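PDB 3DI5: DinB-like Protein from Bacillus cereus ATCC 10987, which binds a divalent metal ion, nickel in this crystal, in a DinB-family helical bundle, though its physiological role is not established. Local coordinates for residues V46-V51 with K79-G84; T52-I57 with M123-H128. All coordinates share one frame; numbering follows the deposited sequence.

Interaction 1 (V46-V51 with K79-G84). With NI (nickel (II) ion), chain B.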
loop_
_atom_site.group_PDB
_atom_site.type_symbol
_atom_site.label_atom_id
_atom_site.label_comp_id
_atom_site.label_asym_id
_atom_site.label_seq_id
_atom_site.Cartn_x
_atom_site.Cartn_y
_atom_site.Cartn_z
ATOM N N VAL A 46 7.125 -7.596 -4.736
ATOM C CA VAL A 46 6.518 -7.287 -3.449
ATOM C C VAL A 46 6.236 -5.791 -3.307
ATOM O O VAL A 46 5.118 -5.419 -2.936
ATOM C CB VAL A 46 7.342 -7.841 -2.248
ATOM C CG1 VAL A 46 6.656 -7.476 -0.890
ATOM C CG2 VAL A 46 7.495 -9.326 -2.384
ATOM N N ALA A 47 7.197 -4.938 -3.685
ATOM C CA ALA A 47 7.087 -3.485 -3.499
ATOM C C ALA A 47 6.069 -2.838 -4.453
ATOM O O ALA A 47 5.299 -1.951 -4.074
ATOM C CB ALA A 47 8.455 -2.825 -3.689
ATOM N N TRP A 48 6.100 -3.243 -5.710
ATOM C CA TRP A 48 5.111 -2.756 -6.659
ATOM C C TRP A 48 3.685 -3.265 -6.334
ATOM O O TRP A 48 2.725 -2.584 -6.584
ATOM C CB TRP A 48 5.526 -3.146 -8.068
ATOM C CG TRP A 48 4.822 -2.436 -9.162
ATOM C CD1 TRP A 48 4.160 -3.012 -10.186
ATOM C CD2 TRP A 48 4.758 -1.015 -9.381
ATOM N NE1 TRP A 48 3.672 -2.044 -11.041
ATOM C CE2 TRP A 48 4.018 -0.811 -10.559
ATOM C CE3 TRP A 48 5.250 0.102 -8.691
ATOM C CZ2 TRP A 48 3.753 0.457 -11.067
ATOM C CZ3 TRP A 48 4.990 1.351 -9.184
ATOM C CH2 TRP A 48 4.244 1.530 -10.369
ATOM N N HIS A 49 3.566 -4.458 -5.756
ATOM C CA HIS A 49 2.271 -4.989 -5.349
ATOM C C HIS A 49 1.630 -4.079 -4.273
ATOM O O HIS A 49 0.422 -3.841 -4.286
ATOM C CB HIS A 49 2.472 -6.432 -4.841
ATOM C CG HIS A 49 1.222 -7.116 -4.378
ATOM N ND1 HIS A 49 0.184 -7.427 -5.225
ATOM C CD2 HIS A 49 0.897 -7.649 -3.176
ATOM C CE1 HIS A 49 -0.755 -8.069 -4.550
ATOM N NE2 HIS A 49 -0.351 -8.213 -3.302
ATOM N N ILE A 50 2.454 -3.542 -3.375
ATOM C CA ILE A 50 2.014 -2.592 -2.322
ATOM C C ILE A 50 1.515 -1.291 -2.919
ATOM O O ILE A 50 0.470 -0.731 -2.527
ATOM C CB ILE A 50 3.196 -2.297 -1.353
ATOM C CG1 ILE A 50 3.397 -3.493 -0.434
ATOM C CG2 ILE A 50 2.959 -1.011 -0.468
ATOM C CD1 ILE A 50 4.782 -3.576 0.160
ATOM N N VAL A 51 2.260 -0.809 -3.884
ATOM C CA VAL A 51 1.882 0.398 -4.554
ATOM C C VAL A 51 0.523 0.236 -5.240
ATOM O O VAL A 51 -0.396 1.049 -5.029
ATOM C CB VAL A 51 2.974 0.821 -5.530
ATOM C CG1 VAL A 51 2.559 2.087 -6.249
ATOM C CG2 VAL A 51 4.331 1.035 -4.771
ATOM N N LYS A 79 13.390 4.097 -7.931
ATOM C CA LYS A 79 12.866 5.458 -7.823
ATOM C C LYS A 79 11.447 5.531 -8.357
ATOM O O LYS A 79 10.620 6.242 -7.801
ATOM C CB LYS A 79 13.744 6.478 -8.543
ATOM C CG LYS A 79 13.646 7.854 -7.902
ATOM C CD LYS A 79 14.532 8.901 -8.593
ATOM C CE LYS A 79 13.698 9.947 -9.310
ATOM N NZ LYS A 79 12.974 10.805 -8.341
ATOM N N THR A 80 11.161 4.799 -9.430
ATOM C CA THR A 80 9.785 4.697 -9.923
ATOM C C THR A 80 8.840 4.116 -8.890
ATOM O O THR A 80 7.716 4.586 -8.752
ATOM C CB THR A 80 9.689 3.883 -11.218
ATOM O OG1 THR A 80 10.534 4.478 -12.200
ATOM C CG2 THR A 80 8.262 3.893 -11.756
ATOM N N ILE A 81 9.285 3.095 -8.171
ATOM C CA ILE A 81 8.446 2.422 -7.183
ATOM C C ILE A 81 8.150 3.310 -5.969
ATOM O O ILE A 81 6.992 3.512 -5.597
ATOM C CB ILE A 81 9.076 1.071 -6.744
ATOM C CG1 ILE A 81 9.230 0.136 -7.974
ATOM C CG2 ILE A 81 8.248 0.405 -5.610
ATOM C CD1 ILE A 81 9.824 -1.231 -7.684
ATOM N N ALA A 82 9.195 3.838 -5.351
ATOM C CA ALA A 82 9.057 4.713 -4.194
ATOM C C ALA A 82 8.241 5.980 -4.529
ATOM O O ALA A 82 7.405 6.430 -3.724
ATOM C CB ALA A 82 10.453 5.075 -3.655
ATOM N N ASP A 83 8.477 6.548 -5.713
ATOM C CA ASP A 83 7.755 7.741 -6.146
ATOM C C ASP A 83 6.302 7.437 -6.472
ATOM O O ASP A 83 5.409 8.169 -6.066
ATOM C CB ASP A 83 8.436 8.399 -7.341
ATOM C CG ASP A 83 9.735 9.099 -6.954
ATOM O OD1 ASP A 83 10.253 8.849 -5.830
ATOM O OD2 ASP A 83 10.255 9.881 -7.770
ATOM N N GLY A 84 6.075 6.345 -7.197
ATOM C CA GLY A 84 4.736 5.769 -7.359
ATOM C C GLY A 84 3.938 5.653 -6.075
ATOM O O GLY A 84 2.797 6.089 -6.027
HETATM NI NI NI B . -1.303 -9.444 -1.609
HETATM O O HOH W 1 -0.507 -11.373 -2.800
HETATM O O HOH W 2 -2.383 -10.790 -0.126
HETATM O O HOH W 3 -3.256 -9.573 -2.931
#
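His49 NE2 is gripped by one bond, its coordination of the nickel ion at 2.3 Å. The other ring nitrogen, ND1, hydrogen-bonds to Asp71 OD2. Held at both nitrogens, the imidazole has its rotation fixed. CG anti to the backbone N (chi1 180°) swings the ring off the helix to the metal. Water 3 lies in the ring plane at its edge. NE2 of His128 and of His132 and waters 1, 2 and 3 bring the nickel to six ligands, with water 2 standing across the metal from His49.

The metal-free flank of helix 43-58 packs on helix 78-99, the axes 9.5 Å apart and nearly parallel (26°). Ile81 fits among three side chains: its CG2 meets Ala47 CB at 3.8 Å and Val51 CG2 at 4.1 Å, while its CG1 approaches the indole of Trp48 obliquely, 4.0 Å from CE3. Val51 CG1, anti to its backbone N, rests 3.8 Å from the carbonyl C of Gly84, so methyl meets bare backbone. On the outer side of helix 78-99, Lys79 NZ bridges to the syn lone pair of Asp83 OD2 at 2.9 Å. Leu24 of helix 6-26 touches both Ala47 and Ile81.

The chemistry is therefore divided: an apolar seam joins the helices, and helix 43-58 sends its histidine to the metal, where the Asp71 carboxylate probably makes the imidazole a stronger donor to nickel.

Interaction 2 (T52-I57 with M123-H128). With NI (nickel (II) ion), chain B.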
loop_
_atom_site.group_PDB
_atom_site.type_symbol
_atom_site.label_atom_id
_atom_site.label_comp_id
_atom_site.label_asym_id
_atom_site.label_seq_id
_atom_site.Cartn_x
_atom_site.Cartn_y
_atom_site.Cartn_z
ATOM N N THR A 52 0.387 -0.837 -6.024
ATOM C CA THR A 52 -0.791 -1.061 -6.843
ATOM C C THR A 52 -1.991 -1.472 -6.023
ATOM O O THR A 52 -3.135 -1.228 -6.447
ATOM C CB THR A 52 -0.565 -2.132 -7.953
ATOM O OG1 THR A 52 -0.263 -3.408 -7.360
ATOM C CG2 THR A 52 0.545 -1.749 -8.833
ATOM N N ALA A 53 -1.741 -2.078 -4.852
ATOM C CA ALA A 53 -2.792 -2.495 -3.941
ATOM C C ALA A 53 -3.690 -1.363 -3.455
ATOM O O ALA A 53 -4.837 -1.628 -3.086
ATOM C CB ALA A 53 -2.204 -3.286 -2.733
ATOM N N ILE A 54 -3.231 -0.093 -3.534
ATOM C CA ILE A 54 -4.032 1.018 -2.998
ATOM C C ILE A 54 -5.303 1.220 -3.855
ATOM O O ILE A 54 -6.420 1.098 -3.326
ATOM C CB ILE A 54 -3.201 2.331 -2.779
ATOM C CG1 ILE A 54 -2.258 2.159 -1.584
ATOM C CG2 ILE A 54 -4.094 3.513 -2.497
ATOM C CD1 ILE A 54 -1.080 3.155 -1.551
ATOM N N PRO A 55 -5.150 1.526 -5.165
ATOM C CA PRO A 55 -6.335 1.539 -6.028
ATOM C C PRO A 55 -7.108 0.215 -6.170
ATOM O O PRO A 55 -8.302 0.275 -6.424
ATOM C CB PRO A 55 -5.802 2.031 -7.381
ATOM C CG PRO A 55 -4.313 1.857 -7.321
ATOM C CD PRO A 55 -3.928 1.938 -5.882
ATOM N N VAL A 56 -6.486 -0.951 -5.961
ATOM C CA VAL A 56 -7.188 -2.220 -6.171
ATOM C C VAL A 56 -8.129 -2.518 -4.998
ATOM O O VAL A 56 -9.302 -2.887 -5.179
ATOM C CB VAL A 56 -6.195 -3.382 -6.412
ATOM C CG1 VAL A 56 -6.922 -4.751 -6.401
ATOM C CG2 VAL A 56 -5.433 -3.148 -7.736
ATOM N N ILE A 57 -7.622 -2.346 -3.787
ATOM C CA ILE A 57 -8.441 -2.569 -2.612
ATOM C C ILE A 57 -9.548 -1.482 -2.529
ATOM O O ILE A 57 -10.677 -1.775 -2.176
ATOM C CB ILE A 57 -7.564 -2.669 -1.332
ATOM C CG1 ILE A 57 -6.830 -4.020 -1.301
ATOM C CG2 ILE A 57 -8.390 -2.408 -0.088
ATOM C CD1 ILE A 57 -5.850 -4.177 -0.113
HETATM N N MSE A 123 -9.591 -1.059 6.689
HETATM C CA MSE A 123 -8.901 -1.969 7.585
HETATM C C MSE A 123 -8.096 -2.961 6.758
HETATM O O MSE A 123 -6.993 -3.350 7.134
HETATM C CB MSE A 123 -9.917 -2.729 8.441
HETATM C CG MSE A 123 -9.330 -3.668 9.435
HETATM SE SE MSE A 123 -10.643 -5.031 10.006
HETATM C CE MSE A 123 -10.792 -6.117 8.283
ATOM N N THR A 124 -8.676 -3.376 5.637
ATOM C CA THR A 124 -8.096 -4.401 4.792
ATOM C C THR A 124 -6.871 -3.841 4.085
ATOM O O THR A 124 -5.863 -4.524 3.968
ATOM C CB THR A 124 -9.178 -5.020 3.817
ATOM O OG1 THR A 124 -10.161 -5.736 4.594
ATOM C CG2 THR A 124 -8.529 -5.987 2.788
ATOM N N LEU A 125 -6.950 -2.582 3.655
ATOM C CA LEU A 125 -5.834 -1.926 3.041
ATOM C C LEU A 125 -4.596 -1.934 3.947
ATOM O O LEU A 125 -3.488 -2.218 3.482
ATOM C CB LEU A 125 -6.205 -0.483 2.697
ATOM C CG LEU A 125 -5.192 0.408 2.008
ATOM C CD1 LEU A 125 -4.976 -0.006 0.552
ATOM C CD2 LEU A 125 -5.641 1.848 2.086
ATOM N N ILE A 126 -4.789 -1.581 5.212
ATOM C CA ILE A 126 -3.694 -1.466 6.174
ATOM C C ILE A 126 -3.089 -2.815 6.479
ATOM O O ILE A 126 -1.866 -2.943 6.512
ATOM C CB ILE A 126 -4.152 -0.798 7.516
ATOM C CG1 ILE A 126 -4.478 0.672 7.292
ATOM C CG2 ILE A 126 -3.059 -0.882 8.576
ATOM C CD1 ILE A 126 -5.006 1.387 8.516
ATOM N N ASN A 127 -3.949 -3.802 6.716
ATOM C CA ASN A 127 -3.539 -5.152 7.037
ATOM C C ASN A 127 -2.737 -5.828 5.917
ATOM O O ASN A 127 -1.686 -6.441 6.164
ATOM C CB ASN A 127 -4.761 -6.014 7.327
ATOM C CG ASN A 127 -5.358 -5.766 8.683
ATOM O OD1 ASN A 127 -4.816 -5.012 9.498
ATOM N ND2 ASN A 127 -6.492 -6.417 8.947
ATOM N N HIS A 128 -3.235 -5.672 4.685
ATOM C CA HIS A 128 -2.587 -6.202 3.478
ATOM C C HIS A 128 -1.189 -5.605 3.336
ATOM O O HIS A 128 -0.221 -6.347 3.187
ATOM C CB HIS A 128 -3.459 -5.915 2.239
ATOM C CG HIS A 128 -2.842 -6.317 0.927
ATOM N ND1 HIS A 128 -2.330 -5.401 0.033
ATOM C CD2 HIS A 128 -2.685 -7.531 0.351
ATOM C CE1 HIS A 128 -1.872 -6.042 -1.035
ATOM N NE2 HIS A 128 -2.073 -7.337 -0.860
HETATM NI NI NI B . -1.303 -9.444 -1.609
HETATM O O HOH W 1 -0.507 -11.373 -2.800
HETATM O O HOH W 2 -2.383 -10.790 -0.126
HETATM O O HOH W 3 -3.256 -9.573 -2.931
#
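His128 sets CG anti to its backbone N (chi1 175°), which carries the ring across toward helix 43-58, and chi2 of -106° turns it so that NE2 meets the nickel at 2.4 Å. Ile57, with CG1 beside its backbone N (chi1 -74°), extends CD1 to the same ring, 3.7 Å from ND1 and oblique to the plane. Ala53 comes at the ring edge instead, its CB only 3.3 Å from His128 CE1, a tight fit that helps fix the imidazole from the side of helix 43-58. One turn earlier, Leu125 crosses the gap: its CD1 sits 3.8 Å from Ile54 CA, and its CB is 4.0 Å from Ile57 CG2. The two helices run nearly antiparallel, their axes 10.1 Å apart, and helix 43-58 is kinked at Pro55, whose ring nitrogen carries no hydrogen to donate to the turn before. A metal ligand is thus backed by aliphatic packing from Ala53 and Ile57. Around this buried pair, Trp13 of helix 6-26 touches Leu125, helix 78-99 presses Tyr85, Val88 and Phe92 on Ile54, and Phe112, in the turn between strands 108-111 and 114-117, reaches Val56.

Overall arrangement
Both interactions use helix 43-58, at successive turns and with different partners: interaction 1 joins it to helix 78-99 running nearly parallel, interaction 2 to helix 118-142 running nearly antiparallel. With helix 6-26 these make a four-helix bundle, as in other DinB proteins. Interaction 2 is the more buried, about 6 Å from the chain centre against 9 Å, while interaction 1 reaches the surface at Thr80. They meet at the nickel and its three waters, which are common to both. In 46-51 the metal ligand lies apart from the helix-helix seam; in 123-128 the ligand ring is itself part of the seam. The contact centres are about 13 Å apart.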